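Local coordinates for 3,6-diketocamphane 1,6-monooxygenase (Pseudomonas putida, PDB 4UWM), which uses reduced FMN and molecular oxygen to turn a diketocamphane into its lactone, a Baeyer-Villiger oxidation in the breakdown of (-)-camphor, at residues E4-H10 with I38-S44; H253-V259 with W341-E347. One frame throughout, in Å; residues are numbered along the deposited sequence. Where two conformers were deposited one is given.

Contact 1: E4-H10 with I38-S44. With FMN (flavin mononucleotide), chain C.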
loop_
_atom_site.group_PDB
_atom_site.type_symbol
_atom_site.label_atom_id
_atom_site.label_comp_id
_atom_site.label_asym_id
_atom_site.label_seq_id
_atom_site.Cartn_x
_atom_site.Cartn_y
_atom_site.Cartn_z
ATOM N N GLU A 4 -2.624 26.639 -10.390
ATOM C CA GLU A 4 -1.597 25.765 -9.815
ATOM C C GLU A 4 -1.029 24.827 -10.874
ATOM O O GLU A 4 -1.693 24.570 -11.889
ATOM C CB GLU A 4 -2.162 24.951 -8.646
ATOM C CG GLU A 4 -2.556 25.749 -7.417
ATOM C CD GLU A 4 -1.371 26.309 -6.629
ATOM O OE1 GLU A 4 -0.207 25.978 -6.923
ATOM O OE2 GLU A 4 -1.603 27.092 -5.691
ATOM N N THR A 5 0.194 24.330 -10.638
ATOM C CA THR A 5 0.762 23.253 -11.448
ATOM C C THR A 5 0.573 21.906 -10.711
ATOM O O THR A 5 0.816 21.814 -9.505
ATOM C CB THR A 5 2.263 23.476 -11.757
ATOM O OG1 THR A 5 2.441 24.763 -12.355
ATOM C CG2 THR A 5 2.794 22.427 -12.763
ATOM N N GLY A 6 0.119 20.892 -11.448
ATOM C CA GLY A 6 0.014 19.517 -10.935
ATOM C C GLY A 6 0.729 18.523 -11.831
ATOM O O GLY A 6 1.077 18.839 -12.976
ATOM N N LEU A 7 0.983 17.327 -11.299
ATOM C CA LEU A 7 1.580 16.255 -12.082
ATOM C C LEU A 7 0.605 15.090 -12.066
ATOM O O LEU A 7 0.005 14.811 -11.031
ATOM C CB LEU A 7 2.928 15.871 -11.468
ATOM C CG LEU A 7 3.890 14.974 -12.243
ATOM C CD1 LEU A 7 4.442 15.665 -13.501
ATOM C CD2 LEU A 7 5.014 14.532 -11.324
ATOM N N ILE A 8 0.367 14.475 -13.224
ATOM C CA ILE A 8 -0.366 13.222 -13.266
ATOM C C ILE A 8 0.554 12.096 -13.777
ATOM O O ILE A 8 1.171 12.205 -14.833
ATOM C CB ILE A 8 -1.753 13.298 -13.963
ATOM C CG1 ILE A 8 -2.477 11.935 -13.851
ATOM C CG2 ILE A 8 -1.658 13.778 -15.409
ATOM C CD1 ILE A 8 -3.964 11.982 -14.101
ATOM N N PHE A 9 0.650 11.040 -12.979
ATOM C CA PHE A 9 1.568 9.923 -13.197
ATOM C C PHE A 9 0.706 8.696 -13.456
ATOM O O PHE A 9 0.315 7.960 -12.520
ATOM C CB PHE A 9 2.410 9.761 -11.940
ATOM C CG PHE A 9 3.673 8.954 -12.115
ATOM C CD1 PHE A 9 4.752 9.448 -12.844
ATOM C CD2 PHE A 9 3.812 7.731 -11.465
ATOM C CE1 PHE A 9 5.927 8.700 -12.958
ATOM C CE2 PHE A 9 4.962 6.983 -11.570
ATOM C CZ PHE A 9 6.025 7.457 -12.330
ATOM N N HIS A 10 0.411 8.469 -14.730
ATOM C CA HIS A 10 -0.434 7.346 -15.123
ATOM C C HIS A 10 -0.023 5.930 -14.714
ATOM O O HIS A 10 -0.889 5.155 -14.301
ATOM C CB HIS A 10 -0.863 7.406 -16.585
ATOM C CG HIS A 10 -2.073 8.242 -16.789
ATOM N ND1 HIS A 10 -2.008 9.566 -17.159
ATOM C CD2 HIS A 10 -3.386 7.963 -16.609
ATOM C CE1 HIS A 10 -3.231 10.061 -17.223
ATOM N NE2 HIS A 10 -4.084 9.110 -16.894
ATOM N N ILE A 38 5.360 22.208 -7.296
ATOM C CA ILE A 38 4.166 21.600 -7.876
ATOM C C ILE A 38 3.194 21.245 -6.725
ATOM O O ILE A 38 3.601 20.764 -5.674
ATOM C CB ILE A 38 4.527 20.446 -8.839
ATOM C CG1 ILE A 38 5.140 21.047 -10.120
ATOM C CG2 ILE A 38 3.304 19.581 -9.181
ATOM C CD1 ILE A 38 5.665 20.030 -11.128
ATOM N N ASP A 39 1.919 21.571 -6.914
ATOM C CA ASP A 39 0.925 21.538 -5.841
ATOM C C ASP A 39 0.438 20.107 -5.494
ATOM O O ASP A 39 0.184 19.800 -4.339
ATOM C CB ASP A 39 -0.308 22.354 -6.242
ATOM C CG ASP A 39 -1.336 22.430 -5.130
ATOM O OD1 ASP A 39 -0.958 22.846 -4.022
ATOM O OD2 ASP A 39 -2.518 22.063 -5.353
ATOM N N SER A 40 0.271 19.277 -6.513
ATOM C CA SER A 40 -0.309 17.948 -6.325
ATOM C C SER A 40 0.294 16.945 -7.298
ATOM O O SER A 40 0.726 17.310 -8.391
ATOM C CB SER A 40 -1.830 17.994 -6.467
ATOM O OG SER A 40 -2.205 18.396 -7.763
ATOM N N MET A 41 0.333 15.673 -6.885
ATOM C CA MET A 41 0.706 14.596 -7.792
ATOM C C MET A 41 -0.378 13.532 -7.753
ATOM O O MET A 41 -0.657 12.996 -6.696
ATOM C CB MET A 41 2.061 14.011 -7.397
ATOM C CG MET A 41 2.520 12.851 -8.294
ATOM S SD MET A 41 4.082 12.217 -7.669
ATOM C CE MET A 41 4.491 10.967 -8.907
ATOM N N MET A 42 -1.007 13.293 -8.897
ATOM C CA MET A 42 -2.037 12.267 -9.068
ATOM C C MET A 42 -1.362 10.995 -9.589
ATOM O O MET A 42 -0.519 11.072 -10.494
ATOM C CB MET A 42 -3.097 12.738 -10.075
ATOM C CG MET A 42 -3.952 13.910 -9.561
ATOM S SD MET A 42 -5.137 14.467 -10.807
ATOM C CE MET A 42 -5.795 15.948 -10.011
ATOM N N ILE A 43 -1.729 9.830 -9.035
ATOM C CA ILE A 43 -1.145 8.544 -9.480
ATOM C C ILE A 43 -2.252 7.573 -9.793
ATOM O O ILE A 43 -3.088 7.293 -8.923
ATOM C CB ILE A 43 -0.163 7.969 -8.433
ATOM C CG1 ILE A 43 0.872 9.037 -8.079
ATOM C CG2 ILE A 43 0.492 6.669 -8.945
ATOM C CD1 ILE A 43 1.655 8.830 -6.809
ATOM N N SER A 44 -2.261 7.060 -11.018
ATOM C CA SER A 44 -3.345 6.194 -11.480
ATOM C C SER A 44 -3.184 4.726 -11.058
ATOM O O SER A 44 -2.156 4.336 -10.524
ATOM C CB SER A 44 -3.549 6.305 -12.992
ATOM O OG SER A 44 -3.834 7.647 -13.357
HETATM N N1 FMN C . -9.585 7.743 -15.389
HETATM C C2 FMN C . -9.037 7.982 -14.162
HETATM O O2 FMN C . -9.691 7.707 -13.133
HETATM N N3 FMN C . -7.811 8.513 -14.003
HETATM C C4 FMN C . -7.038 8.846 -15.045
HETATM O O4 FMN C . -5.908 9.337 -14.840
HETATM C C4A FMN C . -7.552 8.617 -16.425
HETATM N N5 FMN C . -6.830 8.920 -17.527
HETATM C C5A FMN C . -7.315 8.705 -18.776
HETATM C C6 FMN C . -6.542 9.035 -19.892
HETATM C C7 FMN C . -7.025 8.822 -21.183
HETATM C C7M FMN C . -6.174 9.185 -22.375
HETATM C C8 FMN C . -8.384 8.233 -21.363
HETATM C C8M FMN C . -8.956 7.980 -22.731
HETATM C C9 FMN C . -9.157 7.904 -20.253
HETATM C C9A FMN C . -8.681 8.117 -18.961
HETATM N N10 FMN C . -9.467 7.789 -17.825
HETATM C C10 FMN C . -8.916 8.027 -16.537
HETATM C "C1'" FMN C . -10.805 7.191 -17.983
HETATM C "C2'" FMN C . -11.908 8.235 -17.901
HETATM O "O2'" FMN C . -11.665 9.048 -16.755
HETATM C "C3'" FMN C . -13.277 7.572 -17.779
HETATM O "O3'" FMN C . -13.836 7.436 -19.093
HETATM C "C4'" FMN C . -14.197 8.385 -16.864
HETATM O "O4'" FMN C . -13.881 8.127 -15.489
HETATM C "C5'" FMN C . -15.679 8.128 -17.112
HETATM O "O5'" FMN C . -16.097 9.159 -17.996
HETATM P P FMN C . -17.628 9.516 -18.296
HETATM O O1P FMN C . -18.392 9.358 -17.019
HETATM O O2P FMN C . -17.479 10.941 -18.738
HETATM O O3P FMN C . -18.002 8.541 -19.377
#
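His10 and Ser44 meet where their strands run out at the flavin, Ser44 OG lying 3.3 Å from His10 CD2, oblique to the imidazole ring. The ring edge is aimed at the isoalloxazine: His10 NE2 donates to FMN N5 over 2.8 Å, with FMN O4 just as near and FMN C4A in the ring's plane. Ser44 OG, modelled in one of two conformers, is 3.1 Å from FMN O4, but it also bonds to Met76 O, so its proton is not clearly committed to the flavin. A second-shell residue, Glu347, bonds to His10 ND1; gripped there and by FMN N5 at NE2, the ring is probably held in its rotation. Ile8 CG1 is anti to the backbone N (chi1 -176°) and makes apolar contact with Met42 CB, and the chain runs on to set the CD1 methyl in van der Waals contact with FMN O4, 3.4 Å away. Behind this site lie the first two parallel strands of the TIM barrel in the bacterial luciferase family, joined by helix 19-35 as a beta-alpha-beta unit. Their ladder is regular from Leu7 to Phe9, Met42 N giving to Leu7 O and Phe9 N to Met42 O. On the barrel's inner face a CB on Gly6 would lie about 3.2 Å from Ser40 OG, so the lack of a side chain suits the place. Leu7, Phe9, Met41 and Ile43 form the greasy outer face, met by helices 57-65 and 356-369. There the extended, flexible Met41 runs beside Phe9 and sets CE 3.9 Å from Phe9 CB, while Ile43 CG2 comes to the ring edge. At the far end Asp39 N bonds to Thr5 O, and the carboxylates of Glu4 and Asp39 stack, planes 28° apart. Glu4 OE1 and Asp39 OD1, 4.3 Å apart, probably repel mildly, which partial exposure makes tolerable.

Contact 2: H253-V259 with W341-E347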
loop_
_atom_site.group_PDB
_atom_site.type_symbol
_atom_site.label_atom_id
_atom_site.label_comp_id
_atom_site.label_asym_id
_atom_site.label_seq_id
_atom_site.Cartn_x
_atom_site.Cartn_y
_atom_site.Cartn_z
ATOM N N HIS A 253 -11.367 22.777 -10.455
ATOM C CA HIS A 253 -11.274 22.036 -11.707
ATOM C C HIS A 253 -9.810 21.786 -12.076
ATOM O O HIS A 253 -9.006 22.720 -12.114
ATOM C CB HIS A 253 -11.999 22.783 -12.827
ATOM C CG HIS A 253 -12.307 21.938 -14.021
ATOM N ND1 HIS A 253 -12.843 22.458 -15.179
ATOM C CD2 HIS A 253 -12.155 20.608 -14.244
ATOM C CE1 HIS A 253 -13.015 21.487 -16.059
ATOM N NE2 HIS A 253 -12.607 20.354 -15.517
ATOM N N ALA A 254 -9.465 20.515 -12.294
ATOM C CA ALA A 254 -8.124 20.139 -12.751
ATOM C C ALA A 254 -8.212 19.598 -14.162
ATOM O O ALA A 254 -9.106 18.812 -14.484
ATOM C CB ALA A 254 -7.492 19.111 -11.806
ATOM N N VAL A 255 -7.310 20.060 -15.022
ATOM C CA VAL A 255 -7.355 19.694 -16.432
ATOM C C VAL A 255 -5.989 19.175 -16.838
ATOM O O VAL A 255 -4.977 19.862 -16.663
ATOM C CB VAL A 255 -7.754 20.881 -17.351
ATOM C CG1 VAL A 255 -7.825 20.419 -18.813
ATOM C CG2 VAL A 255 -9.098 21.453 -16.935
ATOM N N SER A 256 -5.975 17.960 -17.382
ATOM C CA SER A 256 -4.744 17.284 -17.777
ATOM C C SER A 256 -4.360 17.630 -19.220
ATOM O O SER A 256 -5.198 17.527 -20.122
ATOM C CB SER A 256 -4.916 15.770 -17.605
ATOM O OG SER A 256 -3.849 15.053 -18.191
ATOM N N HIS A 257 -3.111 18.024 -19.418
ATOM C CA HIS A 257 -2.570 18.411 -20.716
ATOM C C HIS A 257 -1.204 17.767 -20.868
ATOM O O HIS A 257 -0.502 17.540 -19.869
ATOM C CB HIS A 257 -2.338 19.933 -20.789
ATOM C CG HIS A 257 -3.584 20.753 -20.910
ATOM N ND1 HIS A 257 -4.183 21.020 -22.123
ATOM C CD2 HIS A 257 -4.322 21.395 -19.976
ATOM C CE1 HIS A 257 -5.248 21.778 -21.926
ATOM N NE2 HIS A 257 -5.352 22.024 -20.631
ATOM N N THR A 258 -0.817 17.517 -22.115
ATOM C CA THR A 258 0.567 17.206 -22.450
ATOM C C THR A 258 1.296 18.551 -22.581
ATOM O O THR A 258 0.880 19.411 -23.366
ATOM C CB THR A 258 0.632 16.402 -23.755
ATOM O OG1 THR A 258 -0.136 15.203 -23.604
ATOM C CG2 THR A 258 2.079 16.064 -24.132
ATOM N N VAL A 259 2.341 18.739 -21.775
ATOM C CA VAL A 259 2.973 20.040 -21.570
ATOM C C VAL A 259 4.479 19.868 -21.562
ATOM O O VAL A 259 5.014 19.052 -20.816
ATOM C CB VAL A 259 2.560 20.705 -20.229
ATOM C CG1 VAL A 259 3.111 22.119 -20.127
ATOM C CG2 VAL A 259 1.058 20.743 -20.075
ATOM N N TRP A 341 -9.367 27.037 -15.565
ATOM C CA TRP A 341 -9.386 25.938 -14.591
ATOM C C TRP A 341 -8.415 26.280 -13.483
ATOM O O TRP A 341 -7.603 27.194 -13.626
ATOM C CB TRP A 341 -8.968 24.615 -15.254
ATOM C CG TRP A 341 -7.628 24.695 -15.965
ATOM C CD1 TRP A 341 -6.385 24.652 -15.391
ATOM C CD2 TRP A 341 -7.411 24.872 -17.371
ATOM N NE1 TRP A 341 -5.414 24.783 -16.351
ATOM C CE2 TRP A 341 -6.013 24.909 -17.576
ATOM C CE3 TRP A 341 -8.261 25.004 -18.480
ATOM C CZ2 TRP A 341 -5.446 25.074 -18.841
ATOM C CZ3 TRP A 341 -7.692 25.158 -19.741
ATOM C CH2 TRP A 341 -6.301 25.193 -19.909
ATOM N N GLY A 342 -8.485 25.537 -12.383
ATOM C CA GLY A 342 -7.613 25.794 -11.250
ATOM C C GLY A 342 -6.232 25.145 -11.282
ATOM O O GLY A 342 -5.279 25.715 -10.755
ATOM N N THR A 343 -6.127 23.939 -11.854
ATOM C CA THR A 343 -4.837 23.216 -11.867
ATOM C C THR A 343 -4.525 22.686 -13.247
ATOM O O THR A 343 -5.359 22.005 -13.877
ATOM C CB THR A 343 -4.787 22.031 -10.846
ATOM O OG1 THR A 343 -4.998 22.517 -9.516
ATOM C CG2 THR A 343 -3.417 21.346 -10.878
ATOM N N LEU A 344 -3.320 22.991 -13.714
ATOM C CA LEU A 344 -2.839 22.435 -14.961
ATOM C C LEU A 344 -2.133 21.128 -14.600
ATOM O O LEU A 344 -1.049 21.141 -13.990
ATOM C CB LEU A 344 -1.862 23.392 -15.650
ATOM C CG LEU A 344 -1.193 22.830 -16.903
ATOM C CD1 LEU A 344 -2.165 22.826 -18.065
ATOM C CD2 LEU A 344 0.075 23.601 -17.245
ATOM N N GLN A 345 -2.754 20.013 -14.973
ATOM C CA GLN A 345 -2.260 18.719 -14.521
ATOM C C GLN A 345 -1.360 18.165 -15.601
ATOM O O GLN A 345 -1.832 17.661 -16.608
ATOM C CB GLN A 345 -3.422 17.760 -14.180
ATOM C CG GLN A 345 -3.112 16.771 -13.051
ATOM C CD GLN A 345 -3.153 17.404 -11.657
ATOM O OE1 GLN A 345 -4.048 18.195 -11.344
ATOM N NE2 GLN A 345 -2.200 17.027 -10.802
ATOM N N VAL A 346 -0.056 18.259 -15.376
ATOM C CA VAL A 346 0.923 17.862 -16.389
ATOM C C VAL A 346 1.161 16.353 -16.447
ATOM O O VAL A 346 1.518 15.741 -15.441
ATOM C CB VAL A 346 2.260 18.602 -16.172
ATOM C CG1 VAL A 346 3.271 18.211 -17.243
ATOM C CG2 VAL A 346 2.010 20.109 -16.165
ATOM N N GLU A 347 0.977 15.768 -17.627
ATOM C CA GLU A 347 1.174 14.328 -17.829
ATOM C C GLU A 347 2.648 13.961 -17.752
ATOM O O GLU A 347 3.469 14.499 -18.505
ATOM C CB GLU A 347 0.619 13.888 -19.181
ATOM C CG GLU A 347 -0.899 13.895 -19.320
ATOM C CD GLU A 347 -1.599 12.698 -18.669
ATOM O OE1 GLU A 347 -0.913 11.760 -18.169
ATOM O OE2 GLU A 347 -2.848 12.712 -18.654
HETATM O O HOH W 1 3.557 16.490 -20.668
#
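His253 O takes two N-H groups from the start of the partner strand, Gly342 N just before it at 2.9 Å and Thr343 N within it at 3.1 Å, both in the carbonyl plane. From here two parallel strands of the TIM barrel run side by side, separated in sequence by a largely helical excursion. Ala254 is small enough to let Gln345 OE1 approach its methyl on the inner face, while Gln345 NE2 bonds to Leu7 O. Val255 points outward and meets Trp341 across at about a right angle: its CB lies over the five-membered ring, 4.2 Å from the centroid, a CH-pi contact, while CG2 presses on Trp341 CB. Trp341 CG lies between its backbone N and carbonyl carbon (chi1 54°), which brings the indole back over the neighbouring strand. With an alanine in place of Trp341, Val255 and the His257 ring would probably lose their aromatic cover, leaving a gap where the indole now lies. Ser256, in the conformer described, donates through OG to Glu347 OE2 at 2.6 Å, from above the carboxylate plane; the second conformer makes this link less than certain. His257 slants against the indole, planes 38° apart, its NE2 3.4 Å from Trp341 CH2, and Leu344 CD1 crosses its CD2 side. Val259 meets Leu344 tip to tip and sets CB against Val346 CG1, beneath helix 356-369. Its N-H gives to a water at 2.8 Å, which donates in turn to Glu347 O.

How the contacts relate
Both contacts lie in the buried barrel wall and adjoin directly, because strand 4-9 is flanked by 40-43 in contact 1 and by 343-347 in contact 2. Gly6 O and Val346 N, 2.7 Å apart, probably hydrogen-bond across that seam, and Gln345 NE2 reaches Leu7 O from the inner face. Helix 356-369 packs outside both. Their chemistry differs: contact 1 touches FMN itself and has methionines and Phe9 filling around its ladder, with a partly exposed acidic pair at the end of the strands away from the flavin. Contact 2 supplies Glu347 as second shell to the flavin site, and its outward side is held by an aromatic and branched-aliphatic cluster instead.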